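Oligoribonuclease (Colwellia psychrerythraea, PDB 6A4D) probably hydrolyses very short RNA oligonucleotides, removing nucleotides as a 3'-to-5' exoribonuclease of the RNase H-like exonuclease family. Local coordinates at residues I42-P47 with L93-E98; I12-E17 with P124-H129; L143-R146 with V151-S154. The protein carries 1 engineered substitution. All coordinates share one frame; numbering follows the deposited sequence.

Contact 1: I42-P47 with L93-E98; sequences ILAQGP and LAFVQE
The F95 ring packs against the backbone of A44-P47, and one of its faces meets G46 and P47. CA of G46 stands 3.6 Å above the ring plane, offset toward the rim. It is 3.8 Å from the ring centroid and 22° off the ring normal, a CH-pi contact over the face. CD of P47, an exposed residue, covers the same face farther back, 4.2 Å from F95 CG. Two neighbours come in obliquely at the far end of the ring: A44 CB is 4.0 Å from F95 CZ, and the carbonyl carbon C of Q45 is 3.8 Å from the same CZ. W99 also meets F95, with the two ring planes at about 50°.

F95 points off helix 85-99 with CG anti to the backbone N (chi1 177°), which carries the ring out to the strand. The strand 42-50 is an outermost strand of the mixed five-stranded sheet, in the RNase H-like exonuclease fold. The helix packs against this side of the sheet, and F95 also rests on I33 and I35 of the adjacent strand 28-36. A classic beta bulge at L43 and A44, both facing I35 and both bonded to it through the backbone, lies at the A44 end of the ring contact. The backbone of G46 is bonded to I33.

No hydrogen bond joins the two segments. Packing over the ring is tight at G46: a beta carbon there would lie only 3.1 Å from F95 CE2, whereas glycine lets CA approach the face.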
ATOM      1  N   ILE A  42      -0.083  11.630 -19.690  1.00 39.45           N
ATOM      2  CA  ILE A  42       0.303  12.645 -18.722  1.00 41.23           C
ATOM      3  C   ILE A  42      -0.462  13.934 -18.995  1.00 37.94           C
ATOM      4  O   ILE A  42      -0.320  14.449 -20.053  1.00 48.98           O
ATOM      5  CB  ILE A  42       1.838  12.833 -18.762  1.00 43.17           C
ATOM      6  CG1 ILE A  42       2.482  11.588 -18.164  1.00 44.06           C
ATOM      7  CG2 ILE A  42       2.276  14.046 -17.948  1.00 47.07           C
ATOM      8  CD1 ILE A  42       3.977  11.485 -18.329  1.00 45.48           C
ATOM      9  N   LEU A  43      -1.332  14.380 -18.094  1.00 37.22           N
ATOM     10  CA  LEU A  43      -2.080  15.629 -18.257  1.00 39.78           C
ATOM     11  C   LEU A  43      -1.378  16.903 -17.715  1.00 45.52           C
ATOM     12  O   LEU A  43      -1.663  17.998 -18.194  1.00 48.37           O
ATOM     13  CB  LEU A  43      -3.423  15.585 -17.570  1.00 36.21           C
ATOM     14  CG  LEU A  43      -4.317  14.400 -17.779  1.00 42.50           C
ATOM     15  CD1 LEU A  43      -5.579  14.569 -16.947  1.00 43.74           C
ATOM     16  CD2 LEU A  43      -4.641  14.178 -19.253  1.00 51.26           C
ATOM     17  N   ALA A  44      -0.529  16.760 -16.699  1.00 45.88           N
ATOM     18  CA  ALA A  44       0.044  17.908 -15.981  1.00 45.28           C
ATOM     19  C   ALA A  44       1.091  17.447 -14.988  1.00 47.58           C
ATOM     20  O   ALA A  44       0.902  16.442 -14.291  1.00 50.32           O
ATOM     21  CB  ALA A  44      -1.033  18.709 -15.267  1.00 46.53           C
ATOM     22  N   GLN A  45       2.200  18.173 -14.955  1.00 45.57           N
ATOM     23  CA  GLN A  45       3.363  17.884 -14.107  1.00 47.53           C
ATOM     24  C   GLN A  45       3.339  18.914 -13.010  1.00 47.78           C
ATOM     25  O   GLN A  45       3.096  20.072 -13.262  1.00 49.21           O
ATOM     26  CB  GLN A  45       4.628  18.022 -14.933  1.00 55.08           C
ATOM     27  CG  GLN A  45       5.387  16.727 -15.139  1.00 64.98           C
ATOM     28  CD  GLN A  45       6.199  16.689 -16.407  1.00 67.34           C
ATOM     29  OE1 GLN A  45       5.633  16.524 -17.488  1.00 74.46           O
ATOM     30  NE2 GLN A  45       7.541  16.781 -16.285  1.00 62.04           N
ATOM     31  N   GLY A  46       3.565  18.512 -11.781  1.00 48.53           N
ATOM     32  CA  GLY A  46       3.330  19.421 -10.641  1.00 48.01           C
ATOM     33  C   GLY A  46       4.568  20.187 -10.258  1.00 44.53           C
ATOM     34  O   GLY A  46       5.696  19.792 -10.600  1.00 47.37           O
ATOM     35  N   PRO A  47       4.398  21.266  -9.488  1.00 53.74           N
ATOM     36  CA  PRO A  47       5.620  21.935  -8.977  1.00 50.06           C
ATOM     37  C   PRO A  47       6.458  20.974  -8.122  1.00 52.97           C
ATOM     38  O   PRO A  47       5.906  20.319  -7.227  1.00 54.23           O
ATOM     39  CB  PRO A  47       5.052  23.062  -8.136  1.00 51.87           C
ATOM     40  CG  PRO A  47       3.700  22.611  -7.703  1.00 55.00           C
ATOM     41  CD  PRO A  47       3.169  21.793  -8.852  1.00 54.03           C
ATOM     42  N   LEU A  93      -1.741  20.509  -2.630  1.00 36.27           N
ATOM     43  CA  LEU A  93      -3.173  20.339  -2.494  1.00 42.69           C
ATOM     44  C   LEU A  93      -3.932  21.137  -3.540  1.00 46.25           C
ATOM     45  O   LEU A  93      -4.801  20.603  -4.216  1.00 44.71           O
ATOM     46  CB  LEU A  93      -3.656  20.735  -1.117  1.00 42.49           C
ATOM     47  CG  LEU A  93      -5.139  20.484  -0.867  1.00 43.70           C
ATOM     48  CD1 LEU A  93      -5.593  19.072  -1.275  1.00 43.21           C
ATOM     49  CD2 LEU A  93      -5.499  20.778   0.591  1.00 42.98           C
ATOM     50  N   ALA A  94      -3.564  22.405  -3.698  1.00 50.47           N
ATOM     51  CA  ALA A  94      -4.185  23.282  -4.715  1.00 45.14           C
ATOM     52  C   ALA A  94      -4.016  22.714  -6.110  1.00 44.84           C
ATOM     53  O   ALA A  94      -4.945  22.742  -6.890  1.00 49.61           O
ATOM     54  CB  ALA A  94      -3.581  24.669  -4.659  1.00 42.02           C
ATOM     55  N   PHE A  95      -2.834  22.206  -6.419  1.00 41.51           N
ATOM     56  CA  PHE A  95      -2.586  21.551  -7.696  1.00 41.39           C
ATOM     57  C   PHE A  95      -3.476  20.342  -7.982  1.00 48.26           C
ATOM     58  O   PHE A  95      -4.068  20.261  -9.055  1.00 42.78           O
ATOM     59  CB  PHE A  95      -1.148  21.124  -7.793  1.00 42.95           C
ATOM     60  CG  PHE A  95      -0.818  20.387  -9.040  1.00 44.89           C
ATOM     61  CD1 PHE A  95      -0.762  21.057 -10.259  1.00 47.02           C
ATOM     62  CD2 PHE A  95      -0.534  19.013  -9.011  1.00 48.45           C
ATOM     63  CE1 PHE A  95      -0.425  20.390 -11.424  1.00 46.11           C
ATOM     64  CE2 PHE A  95      -0.205  18.321 -10.183  1.00 48.23           C
ATOM     65  CZ  PHE A  95      -0.133  19.012 -11.385  1.00 50.90           C
ATOM     66  N   VAL A  96      -3.600  19.417  -7.024  1.00 40.89           N
ATOM     67  CA  VAL A  96      -4.384  18.242  -7.301  1.00 40.62           C
ATOM     68  C   VAL A  96      -5.861  18.593  -7.315  1.00 42.33           C
ATOM     69  O   VAL A  96      -6.631  17.901  -7.970  1.00 42.22           O
ATOM     70  CB  VAL A  96      -4.114  17.058  -6.337  1.00 39.77           C
ATOM     71  CG1 VAL A  96      -2.720  16.521  -6.602  1.00 39.81           C
ATOM     72  CG2 VAL A  96      -4.317  17.448  -4.861  1.00 40.60           C
ATOM     73  N   GLN A  97      -6.267  19.628  -6.569  1.00 43.01           N
ATOM     74  CA  GLN A  97      -7.686  20.003  -6.532  1.00 41.09           C
ATOM     75  C   GLN A  97      -8.157  20.553  -7.873  1.00 40.25           C
ATOM     76  O   GLN A  97      -9.329  20.465  -8.194  1.00 45.23           O
ATOM     77  CB  GLN A  97      -7.964  21.051  -5.471  1.00 36.49           C
ATOM     78  CG  GLN A  97      -8.226  20.484  -4.140  1.00 32.78           C
ATOM     79  CD  GLN A  97      -8.066  21.512  -3.099  1.00 34.63           C
ATOM     80  OE1 GLN A  97      -7.466  22.541  -3.346  1.00 34.11           O
ATOM     81  NE2 GLN A  97      -8.621  21.263  -1.936  1.00 35.55           N
ATOM     82  N   GLU A  98      -7.228  21.166  -8.575  1.00 43.05           N
ATOM     83  CA  GLU A  98      -7.422  21.620  -9.920  1.00 49.70           C
ATOM     84  C   GLU A  98      -7.683  20.481 -10.889  1.00 50.51           C
ATOM     85  O   GLU A  98      -8.450  20.654 -11.796  1.00 53.47           O
ATOM     86  CB  GLU A  98      -6.194  22.407 -10.392  1.00 50.41           C
ATOM     87  CG  GLU A  98      -6.274  22.926 -11.833  1.00 63.55           C
ATOM     88  CD  GLU A  98      -5.415  24.185 -12.068  1.00 73.27           C
ATOM     89  OE1 GLU A  98      -4.462  24.147 -12.887  1.00 77.99           O
ATOM     90  OE2 GLU A  98      -5.680  25.229 -11.427  1.00 82.37           O
TER

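Contact 2: I12-E17 with P124-H129; sequences IWLDLE and PDFEDH. With 9RC (5'-O-[(S)-hydroxy(4-nitrophenoxy)phosphoryl]thymidine), chain D.
L14 and F126 meet in the buried interior, and I12 touches H129 beside them. CD2 of L14 comes to the edge of the F126 ring, near its plane, 3.7 Å from CE2. The two side chains approach from opposite directions. CG of L14 sits between its backbone N and carbonyl carbon (chi1 56°), a crowded position that turns the branches to the ring. CD1 of I12 lies in the plane of the H129 imidazole at its edge, 3.9 Å from CD2. I12 and H129 cross at about a right angle.

A second shell packs round the rings. H129 NE2 is hydrogen-bonded to the carbonyl O of V100. F126 meets F130 edge-to-face, and V96 of helix 85-99 packs on I12, F126 and H129. I12 and L14 are themselves held by backbone bonds to C108 of the next strand.

Farther along the same strand, E17 turns to the bound nucleotide. Its chain bends at chi2 (-44°), and OE1 accepts a hydrogen bond from the 3'-hydroxyl OAK of the ligand, 2.9 Å away. The same OE1 is 2.5 Å from the phosphate oxygen OAN. E17 OE2 and D15 OD2, two carboxylate oxygens not hydrogen-bonded to each other, are 2.9 Å apart. An alanine here in place of E17 would take away the carboxylate, and the 3'-hydroxyl would probably be left without this acceptor. M18 N, N62 ND2 and K157 NZ also hydrogen-bond the ligand.

Strand 11-18 is the middle strand of the sheet. Its D15-L16-E17 sequence matches the Asp-x-Glu signature of DEDD exonucleases, in which the two acids typically help to bind divalent metal ions.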
ATOM      1  N   ILE A  12      -3.678  10.489  -9.667  1.00 35.69           N
ATOM      2  CA  ILE A  12      -2.559  11.251  -8.998  1.00 30.13           C
ATOM      3  C   ILE A  12      -1.359  10.365  -8.673  1.00 28.88           C
ATOM      4  O   ILE A  12      -1.438   9.424  -7.815  1.00 29.51           O
ATOM      5  CB  ILE A  12      -3.042  11.886  -7.694  1.00 34.05           C
ATOM      6  CG1 ILE A  12      -4.297  12.750  -7.955  1.00 36.57           C
ATOM      7  CG2 ILE A  12      -1.919  12.741  -7.113  1.00 34.64           C
ATOM      8  CD1 ILE A  12      -4.829  13.506  -6.735  1.00 41.00           C
ATOM      9  N   TRP A  13      -0.259  10.631  -9.374  1.00 24.34           N
ATOM     10  CA  TRP A  13       0.983   9.942  -9.199  1.00 28.37           C
ATOM     11  C   TRP A  13       1.942  10.782  -8.366  1.00 31.12           C
ATOM     12  O   TRP A  13       2.082  11.959  -8.602  1.00 30.19           O
ATOM     13  CB  TRP A  13       1.653   9.691 -10.528  1.00 30.08           C
ATOM     14  CG  TRP A  13       0.841   8.818 -11.369  1.00 30.58           C
ATOM     15  CD1 TRP A  13      -0.273   9.144 -12.060  1.00 29.72           C
ATOM     16  CD2 TRP A  13       1.074   7.468 -11.593  1.00 31.70           C
ATOM     17  NE1 TRP A  13      -0.752   8.063 -12.722  1.00 31.74           N
ATOM     18  CE2 TRP A  13       0.069   7.014 -12.473  1.00 30.46           C
ATOM     19  CE3 TRP A  13       2.073   6.577 -11.186  1.00 34.06           C
ATOM     20  CZ2 TRP A  13      -0.023   5.708 -12.880  1.00 30.99           C
ATOM     21  CZ3 TRP A  13       1.989   5.253 -11.640  1.00 29.42           C
ATOM     22  CH2 TRP A  13       0.947   4.843 -12.462  1.00 29.62           C
ATOM     23  N   LEU A  14       2.622  10.180  -7.405  1.00 32.26           N
ATOM     24  CA  LEU A  14       3.654  10.919  -6.726  1.00 35.06           C
ATOM     25  C   LEU A  14       4.843  10.128  -6.304  1.00 38.05           C
ATOM     26  O   LEU A  14       4.846   8.890  -6.252  1.00 36.47           O
ATOM     27  CB  LEU A  14       3.061  11.676  -5.569  1.00 40.82           C
ATOM     28  CG  LEU A  14       2.284  10.949  -4.509  1.00 42.26           C
ATOM     29  CD1 LEU A  14       3.248  10.396  -3.506  1.00 45.39           C
ATOM     30  CD2 LEU A  14       1.355  11.929  -3.798  1.00 45.07           C
ATOM     31  N   ASP A  15       5.894  10.855  -5.999  1.00 38.53           N
ATOM     32  CA  ASP A  15       7.063  10.228  -5.441  1.00 36.92           C
ATOM     33  C   ASP A  15       7.659  11.187  -4.447  1.00 36.34           C
ATOM     34  O   ASP A  15       7.561  12.388  -4.630  1.00 36.55           O
ATOM     35  CB  ASP A  15       8.048   9.854  -6.541  1.00 44.25           C
ATOM     36  CG  ASP A  15       9.338   9.204  -5.998  1.00 49.17           C
ATOM     37  OD1 ASP A  15       9.221   8.171  -5.290  1.00 46.08           O
ATOM     38  OD2 ASP A  15      10.445   9.750  -6.280  1.00 56.89           O
ATOM     39  N   LEU A  16       8.256  10.620  -3.393  1.00 37.02           N
ATOM     40  CA  LEU A  16       8.858  11.364  -2.297  1.00 38.08           C
ATOM     41  C   LEU A  16      10.275  10.875  -2.073  1.00 37.64           C
ATOM     42  O   LEU A  16      10.585   9.710  -2.288  1.00 36.03           O
ATOM     43  CB  LEU A  16       8.107  11.095  -0.990  1.00 37.95           C
ATOM     44  CG  LEU A  16       6.703  11.641  -0.750  1.00 40.99           C
ATOM     45  CD1 LEU A  16       6.316  11.572   0.724  1.00 43.30           C
ATOM     46  CD2 LEU A  16       6.525  13.056  -1.216  1.00 42.32           C
ATOM     47  N   GLU A  17      11.138  11.768  -1.602  1.00 40.46           N
ATOM     48  CA  GLU A  17      12.406  11.356  -1.011  1.00 37.62           C
ATOM     49  C   GLU A  17      12.303  11.719   0.458  1.00 36.73           C
ATOM     50  O   GLU A  17      11.635  12.709   0.815  1.00 35.90           O
ATOM     51  CB  GLU A  17      13.588  12.025  -1.701  1.00 43.14           C
ATOM     52  CG  GLU A  17      13.728  11.782  -3.212  1.00 47.19           C
ATOM     53  CD  GLU A  17      13.514  10.329  -3.607  1.00 54.61           C
ATOM     54  OE1 GLU A  17      14.128   9.446  -2.973  1.00 53.13           O
ATOM     55  OE2 GLU A  17      12.683  10.056  -4.513  1.00 63.48           O
ATOM     56  N   PRO A 124      -1.148  15.594   6.354  1.00 37.92           N
ATOM     57  CA  PRO A 124      -2.489  14.968   6.335  1.00 44.47           C
ATOM     58  C   PRO A 124      -3.579  15.701   5.431  1.00 46.74           C
ATOM     59  O   PRO A 124      -4.469  15.014   4.819  1.00 39.55           O
ATOM     60  CB  PRO A 124      -2.863  14.900   7.836  1.00 43.30           C
ATOM     61  CG  PRO A 124      -2.017  15.942   8.485  1.00 42.54           C
ATOM     62  CD  PRO A 124      -0.743  15.997   7.715  1.00 42.83           C
ATOM     63  N   ASP A 125      -3.459  17.033   5.280  1.00 40.02           N
ATOM     64  CA  ASP A 125      -4.404  17.801   4.419  1.00 45.22           C
ATOM     65  C   ASP A 125      -4.292  17.384   2.978  1.00 40.42           C
ATOM     66  O   ASP A 125      -5.287  17.265   2.272  1.00 35.53           O
ATOM     67  CB  ASP A 125      -4.167  19.315   4.476  1.00 49.44           C
ATOM     68  CG  ASP A 125      -4.432  19.920   5.881  1.00 56.30           C
ATOM     69  OD1 ASP A 125      -5.079  19.270   6.750  1.00 56.41           O
ATOM     70  OD2 ASP A 125      -3.970  21.053   6.114  1.00 59.70           O
ATOM     71  N   PHE A 126      -3.063  17.169   2.535  1.00 39.53           N
ATOM     72  CA  PHE A 126      -2.860  16.634   1.187  1.00 33.42           C
ATOM     73  C   PHE A 126      -3.389  15.191   1.095  1.00 34.02           C
ATOM     74  O   PHE A 126      -4.094  14.861   0.134  1.00 33.69           O
ATOM     75  CB  PHE A 126      -1.425  16.810   0.824  1.00 33.47           C
ATOM     76  CG  PHE A 126      -1.067  16.328  -0.520  1.00 34.46           C
ATOM     77  CD1 PHE A 126      -1.643  16.888  -1.653  1.00 36.03           C
ATOM     78  CD2 PHE A 126      -0.139  15.322  -0.668  1.00 34.96           C
ATOM     79  CE1 PHE A 126      -1.297  16.460  -2.926  1.00 33.93           C
ATOM     80  CE2 PHE A 126       0.226  14.892  -1.940  1.00 37.97           C
ATOM     81  CZ  PHE A 126      -0.353  15.460  -3.071  1.00 36.64           C
ATOM     82  N   GLU A 127      -3.171  14.369   2.120  1.00 35.88           N
ATOM     83  CA  GLU A 127      -3.658  12.976   2.082  1.00 35.87           C
ATOM     84  C   GLU A 127      -5.177  12.906   1.904  1.00 36.47           C
ATOM     85  O   GLU A 127      -5.715  11.930   1.298  1.00 31.53           O
ATOM     86  CB  GLU A 127      -3.270  12.143   3.321  1.00 34.30           C
ATOM     87  CG  GLU A 127      -3.236  10.647   2.996  1.00 35.62           C
ATOM     88  CD  GLU A 127      -3.383   9.733   4.187  1.00 39.85           C
ATOM     89  OE1 GLU A 127      -3.446   8.491   3.950  1.00 36.51           O
ATOM     90  OE2 GLU A 127      -3.419  10.242   5.347  1.00 44.09           O
ATOM     91  N   ASP A 128      -5.886  13.911   2.434  1.00 38.35           N
ATOM     92  CA  ASP A 128      -7.358  13.869   2.412  1.00 36.41           C
ATOM     93  C   ASP A 128      -7.920  14.051   1.014  1.00 33.39           C
ATOM     94  O   ASP A 128      -9.068  13.726   0.782  1.00 33.24           O
ATOM     95  CB  ASP A 128      -7.979  14.880   3.359  1.00 42.54           C
ATOM     96  CG  ASP A 128      -7.663  14.583   4.843  1.00 48.94           C
ATOM     97  OD1 ASP A 128      -7.522  13.386   5.224  1.00 52.36           O
ATOM     98  OD2 ASP A 128      -7.596  15.555   5.629  1.00 45.09           O
ATOM     99  N   HIS A 129      -7.137  14.559   0.082  1.00 31.05           N
ATOM    100  CA  HIS A 129      -7.620  14.684  -1.270  1.00 33.53           C
ATOM    101  C   HIS A 129      -7.769  13.316  -2.020  1.00 34.73           C
ATOM    102  O   HIS A 129      -8.474  13.229  -3.004  1.00 34.03           O
ATOM    103  CB  HIS A 129      -6.783  15.643  -2.066  1.00 32.94           C
ATOM    104  CG  HIS A 129      -7.463  16.078  -3.321  1.00 43.19           C
ATOM    105  ND1 HIS A 129      -8.509  16.974  -3.318  1.00 44.60           N
ATOM    106  CD2 HIS A 129      -7.315  15.664  -4.611  1.00 45.15           C
ATOM    107  CE1 HIS A 129      -8.946  17.125  -4.560  1.00 55.44           C
ATOM    108  NE2 HIS A 129      -8.239  16.343  -5.364  1.00 47.15           N
TER
HETATM  109  OAJ 9RC D 202      16.941   5.147   3.387  1.00 58.94           O
HETATM  110  CAE 9RC D 202      16.741   4.467   2.382  1.00 71.68           C
HETATM  111  NAI 9RC D 202      17.596   3.392   2.114  1.00 77.77           N
HETATM  112  CAL 9RC D 202      17.419   2.594   0.999  1.00 76.95           C
HETATM  113  OAS 9RC D 202      18.218   1.688   0.796  1.00 98.47           O
HETATM  114  CAT 9RC D 202      16.369   2.840   0.128  1.00 73.85           C
HETATM  115  CAU 9RC D 202      16.187   2.034  -1.010  1.00 70.48           C
HETATM  116  CAF 9RC D 202      15.521   3.895   0.423  1.00 65.29           C
HETATM  117  NAB 9RC D 202      15.703   4.716   1.560  1.00 66.38           N
HETATM  118  CAA 9RC D 202      14.777   5.866   1.874  1.00 57.33           C
HETATM  119  OAC 9RC D 202      13.561   5.729   1.131  1.00 56.91           O
HETATM  120  CAD 9RC D 202      15.343   7.211   1.474  1.00 53.09           C
HETATM  121  CAH 9RC D 202      14.722   7.429   0.127  1.00 50.63           C
HETATM  122  OAK 9RC D 202      14.565   8.797  -0.199  1.00 46.11           O
HETATM  123  CAG 9RC D 202      13.374   6.884   0.317  1.00 56.52           C
HETATM  124  CAR 9RC D 202      12.703   6.577  -1.073  1.00 66.67           C
HETATM  125  OAQ 9RC D 202      13.353   5.506  -1.841  1.00 74.46           O
HETATM  126  PAP 9RC D 202      13.852   5.721  -3.413  1.00 83.43           P
HETATM  127  OAO 9RC D 202      12.701   5.898  -4.355  1.00 94.50           O
HETATM  128  OAN 9RC D 202      14.768   7.023  -3.301  1.00 79.32           O
HETATM  129  OAM 9RC D 202      14.894   4.590  -3.871  1.00 92.12           O
HETATM  130  CAV 9RC D 202      14.709   3.539  -4.727  1.00108.86           C
HETATM  131  CAW 9RC D 202      15.591   2.472  -4.526  1.00114.20           C
HETATM  132  CAY 9RC D 202      15.531   1.341  -5.328  1.00119.08           C
HETATM  133  CBA 9RC D 202      14.571   1.271  -6.341  1.00120.80           C
HETATM  134  NBB 9RC D 202      14.548   0.172  -7.092  1.00115.89           N
HETATM  135  OBD 9RC D 202      13.541  -0.887  -6.811  1.00 81.96           O
HETATM  136  OBC 9RC D 202      15.601   0.041  -8.157  1.00129.62           O
HETATM  137  CAZ 9RC D 202      13.677   2.337  -6.566  1.00118.00           C
HETATM  138  CAX 9RC D 202      13.745   3.476  -5.761  1.00111.01           C

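Contact 3: L143-R146 with V151-S154; sequences LAKR and VLES
A144, on helix 137-147, points its methyl group at the chain that follows the helix and meets L152 there. A144 CB is 4.0 Å from L152 CD2. The methyl also lies near F181, so A144 sits in a small apolar junction. L143, just before it, packs on I140 of the second subunit.

K145 comes next. Its CB leaves the helix away from 151-154, yet the start of its chain still touches L152: K145 CG is 3.7 Å from L152 CD1. The two side chains cross obliquely. L152 thus forks over the helix, one methyl on A144 and the other on the aliphatic part of K145. CG of L152 is anti to its carbonyl carbon (chi1 -62°), and this holds the fork toward the helix. Beyond CG, K145 bends at chi3 (50°) and its NZ forms a salt bridge with E142 OE2.

R146 does not reach 151-154. Its NH1 pairs with E142 OE1, and its NE hydrogen-bonds S9 O of the second subunit.

The segment 151-154 is a turn of helical shape. S154 N bonds V151 O at 3.0 Å. V151 and L152 both lie against Y177 of helix 163-180, so the turn is wedged between two helices.

K145 and L152 also touch crystal neighbours, which may influence their outer ends. No hydrogen bond or salt bridge crosses between the segments. The contact is van der Waals and hydrophobic packing. The lysine gives its CG methylene, while its NZ is paired with E142, whose carboxylate also meets R146, and the charge is probably balanced there.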
ATOM      1  N   LEU A 143       3.090  -9.723  -9.256  1.00 25.23           N
ATOM      2  CA  LEU A 143       2.343 -10.662 -10.056  1.00 26.14           C
ATOM      3  C   LEU A 143       3.105 -11.061 -11.298  1.00 27.22           C
ATOM      4  O   LEU A 143       3.098 -12.233 -11.678  1.00 26.59           O
ATOM      5  CB  LEU A 143       0.920 -10.203 -10.357  1.00 27.34           C
ATOM      6  CG  LEU A 143       0.094  -9.977  -9.063  1.00 30.42           C
ATOM      7  CD1 LEU A 143      -1.181  -9.219  -9.283  1.00 30.92           C
ATOM      8  CD2 LEU A 143      -0.227 -11.253  -8.300  1.00 33.32           C
ATOM      9  N   ALA A 144       3.768 -10.104 -11.945  1.00 29.84           N
ATOM     10  CA  ALA A 144       4.484 -10.430 -13.193  1.00 30.08           C
ATOM     11  C   ALA A 144       5.653 -11.398 -12.909  1.00 32.13           C
ATOM     12  O   ALA A 144       5.828 -12.399 -13.655  1.00 26.45           O
ATOM     13  CB  ALA A 144       5.003  -9.191 -13.864  1.00 29.98           C
ATOM     14  N   LYS A 145       6.427 -11.118 -11.831  1.00 29.86           N
ATOM     15  CA  LYS A 145       7.445 -12.059 -11.354  1.00 30.77           C
ATOM     16  C   LYS A 145       7.014 -13.517 -11.338  1.00 32.30           C
ATOM     17  O   LYS A 145       7.737 -14.399 -11.766  1.00 33.19           O
ATOM     18  CB  LYS A 145       7.991 -11.666  -9.999  1.00 32.83           C
ATOM     19  CG  LYS A 145       8.875 -10.440 -10.101  1.00 33.41           C
ATOM     20  CD  LYS A 145       9.094  -9.751  -8.780  1.00 38.10           C
ATOM     21  CE  LYS A 145       9.516 -10.744  -7.727  1.00 43.00           C
ATOM     22  NZ  LYS A 145      10.289 -10.029  -6.689  1.00 42.40           N
ATOM     23  N   ARG A 146       5.814 -13.752 -10.895  1.00 32.13           N
ATOM     24  CA  ARG A 146       5.320 -15.091 -10.682  1.00 35.71           C
ATOM     25  C   ARG A 146       4.525 -15.630 -11.817  1.00 36.13           C
ATOM     26  O   ARG A 146       4.513 -16.807 -12.012  1.00 38.34           O
ATOM     27  CB  ARG A 146       4.415 -15.123  -9.446  1.00 36.55           C
ATOM     28  CG  ARG A 146       5.205 -14.781  -8.196  1.00 35.48           C
ATOM     29  CD  ARG A 146       4.304 -14.807  -6.960  1.00 37.61           C
ATOM     30  NE  ARG A 146       5.102 -14.591  -5.738  1.00 39.10           N
ATOM     31  CZ  ARG A 146       5.772 -13.483  -5.440  1.00 39.18           C
ATOM     32  NH1 ARG A 146       5.794 -12.430  -6.245  1.00 36.77           N
ATOM     33  NH2 ARG A 146       6.447 -13.423  -4.297  1.00 42.18           N
ATOM     34  N   VAL A 151       7.641 -10.407 -19.196  1.00 31.02           N
ATOM     35  CA  VAL A 151       7.236  -9.027 -19.340  1.00 30.28           C
ATOM     36  C   VAL A 151       8.281  -8.085 -18.718  1.00 28.36           C
ATOM     37  O   VAL A 151       8.428  -6.985 -19.180  1.00 25.83           O
ATOM     38  CB  VAL A 151       5.856  -8.804 -18.679  1.00 34.42           C
ATOM     39  CG1 VAL A 151       5.533  -7.339 -18.505  1.00 40.47           C
ATOM     40  CG2 VAL A 151       4.764  -9.490 -19.486  1.00 32.72           C
ATOM     41  N   LEU A 152       8.992  -8.505 -17.679  1.00 28.25           N
ATOM     42  CA  LEU A 152       9.885  -7.607 -16.968  1.00 34.73           C
ATOM     43  C   LEU A 152      11.069  -7.126 -17.808  1.00 36.70           C
ATOM     44  O   LEU A 152      11.698  -6.099 -17.471  1.00 32.50           O
ATOM     45  CB  LEU A 152      10.375  -8.306 -15.698  1.00 40.76           C
ATOM     46  CG  LEU A 152       9.316  -8.687 -14.650  1.00 40.52           C
ATOM     47  CD1 LEU A 152       9.970  -9.330 -13.460  1.00 42.65           C
ATOM     48  CD2 LEU A 152       8.596  -7.445 -14.151  1.00 43.62           C
ATOM     49  N   GLU A 153      11.365  -7.842 -18.900  1.00 32.59           N
ATOM     50  CA  GLU A 153      12.424  -7.417 -19.822  1.00 37.61           C
ATOM     51  C   GLU A 153      12.088  -6.141 -20.502  1.00 35.13           C
ATOM     52  O   GLU A 153      12.981  -5.392 -20.901  1.00 30.82           O
ATOM     53  CB  GLU A 153      12.643  -8.409 -20.969  1.00 42.75           C
ATOM     54  CG  GLU A 153      13.296  -9.698 -20.602  1.00 48.93           C
ATOM     55  CD  GLU A 153      13.814 -10.436 -21.835  1.00 64.14           C
ATOM     56  OE1 GLU A 153      14.633  -9.886 -22.620  1.00 71.99           O
ATOM     57  OE2 GLU A 153      13.416 -11.603 -22.003  1.00 80.13           O
ATOM     58  N   SER A 154      10.801  -5.936 -20.719  1.00 38.26           N
ATOM     59  CA  SER A 154      10.317  -4.725 -21.343  1.00 38.47           C
ATOM     60  C   SER A 154      10.213  -3.561 -20.422  1.00 35.95           C
ATOM     61  O   SER A 154      10.136  -2.437 -20.902  1.00 36.37           O
ATOM     62  CB  SER A 154       8.981  -4.977 -22.037  1.00 35.89           C
ATOM     63  OG  SER A 154       9.206  -5.988 -22.969  1.00 38.39           O
TER

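How the contacts relate
Contact 2 is the core contact: all four touching residues are buried. Contact 1 lies nearer the surface, and contact 3 is partly buried, its centre about 22 Å from the centre of the chain. Contacts 1 and 2 belong together. Their centres are 11 Å apart, they share the sheet, and L93 and Q97 of 93-98 meet H129. Contact 3 stands apart, with nearest atoms about 14 Å from contact 2 and about 15 Å from contact 1. It joins a helix to the following loop beside the dimer partner. None has a hydrogen bond or salt bridge across its segments. Aromatic rings carry the packing in contacts 1 and 2, whereas contact 3 uses aliphatic groups only.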